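Local coordinates for inactivation-no-after-potential D protein (Drosophila melanogaster, PDB 2QKV), which probably serves as a PDZ-domain scaffold that binds partner peptides and organises the G protein-coupled signalling machinery of fly vision, at residues D62-E65 and G66-F69. The protein carries 1 engineered substitution. Numbering follows the deposited sequence.
Sequences DALE and GLPF
Leu64 and Leu67 close a type II beta turn, their CA atoms 5.5 Å apart, in which Leu67 N donates to Leu64 O over 3.1 Å. The N-H points almost straight at the oxygen (167°) but reaches it from above the carbonyl plane. Glu65 and Gly66 form the corners. The first needs only an ordinary negative phi, and Glu65 directs its side chain away from the turn, so a partly exposed polar residue fits; Gly66 takes a phi of 74° at the second, where a CB would collide with Glu65 O. Pro68 follows as the N-cap of helix 69-77, a place where its missing N-H costs no helical bond.

Leu67 folds back over the start of the turn. With CG beside its own backbone N and anti to the carbonyl carbon (chi1 -64°), Leu67 CD1 comes to 3.4 Å from Ala63 O and also packs against Leu64 CA. The two leucine side chains cross at about a right angle and meet through single methyls, Leu64 CD2 and Leu67 CD1, 4.0 Å apart. Branched and apolar, leucine suits both of these buried positions, Leu67 being covered also by Pro68 and Arg4 of two neighbouring subunits. With an alanine at Leu67, Leu64 CD2 would probably lose this apolar partner and a gap would open beside Ala63 O.

The turn links the short strand 62-63, paired antiparallel with strand 55-59, to the helix that in PDZ domains flanks the peptide-binding groove. Leu64 touches Ser72 and Phe76 of that helix, and Leu67 also reaches Ser72; beyond the turn, Phe69 packs on Leu26 and Pro28 of strand 24-28.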
# COMPACT_ATOMS: atom_id res chain seq x y z
N ASP A 62 -5.87 -3.95 -19.48
CA ASP A 62 -5.13 -4.22 -18.26
C ASP A 62 -5.76 -3.55 -17.05
O ASP A 62 -5.91 -2.33 -17.03
CB ASP A 62 -3.68 -3.74 -18.40
CG ASP A 62 -2.85 -4.64 -19.30
OD1 ASP A 62 -2.91 -5.88 -19.12
OD2 ASP A 62 -2.12 -4.11 -20.16
N ALA A 63 -6.11 -4.35 -16.05
CA ALA A 63 -6.68 -3.82 -14.81
C ALA A 63 -5.59 -3.01 -14.12
O ALA A 63 -4.45 -3.46 -14.02
CB ALA A 63 -7.15 -4.96 -13.92
N LEU A 64 -5.94 -1.81 -13.65
CA LEU A 64 -4.96 -0.95 -13.00
C LEU A 64 -4.88 -1.09 -11.48
O LEU A 64 -3.97 -0.56 -10.86
CB LEU A 64 -5.23 0.52 -13.35
CG LEU A 64 -5.26 0.90 -14.84
CD1 LEU A 64 -5.45 2.41 -14.98
CD2 LEU A 64 -3.96 0.48 -15.52
N GLU A 65 -5.82 -1.81 -10.88
CA GLU A 65 -5.77 -1.97 -9.43
C GLU A 65 -4.44 -2.56 -8.97
O GLU A 65 -3.95 -3.54 -9.53
CB GLU A 65 -6.93 -2.85 -8.93
CG GLU A 65 -7.06 -4.16 -9.63
CD GLU A 65 -8.16 -4.15 -10.69
OE1 GLU A 65 -8.28 -3.14 -11.43
OE2 GLU A 65 -8.89 -5.15 -10.77
N GLY A 66 -3.85 -1.92 -7.97
CA GLY A 66 -2.60 -2.40 -7.40
C GLY A 66 -1.33 -2.21 -8.20
O GLY A 66 -0.26 -2.55 -7.73
N LEU A 67 -1.42 -1.69 -9.42
CA LEU A 67 -0.22 -1.52 -10.21
C LEU A 67 0.61 -0.32 -9.79
O LEU A 67 0.07 0.71 -9.38
CB LEU A 67 -0.56 -1.35 -11.70
CG LEU A 67 -1.23 -2.48 -12.47
CD1 LEU A 67 -1.38 -2.06 -13.94
CD2 LEU A 67 -0.38 -3.75 -12.39
N PRO A 68 1.94 -0.44 -9.86
CA PRO A 68 2.81 0.69 -9.51
C PRO A 68 2.52 1.75 -10.57
O PRO A 68 2.24 1.40 -11.72
CB PRO A 68 4.22 0.14 -9.70
CG PRO A 68 4.06 -1.33 -9.44
CD PRO A 68 2.73 -1.66 -10.07
N PHE A 69 2.60 3.02 -10.21
CA PHE A 69 2.32 4.06 -11.19
C PHE A 69 3.31 4.00 -12.36
O PHE A 69 2.95 4.34 -13.49
CB PHE A 69 2.35 5.45 -10.54
CG PHE A 69 1.86 6.54 -11.44
CD1 PHE A 69 0.59 6.47 -12.02
CD2 PHE A 69 2.67 7.62 -11.74
CE1 PHE A 69 0.14 7.47 -12.88
CE2 PHE A 69 2.23 8.62 -12.60
CZ PHE A 69 0.96 8.55 -13.17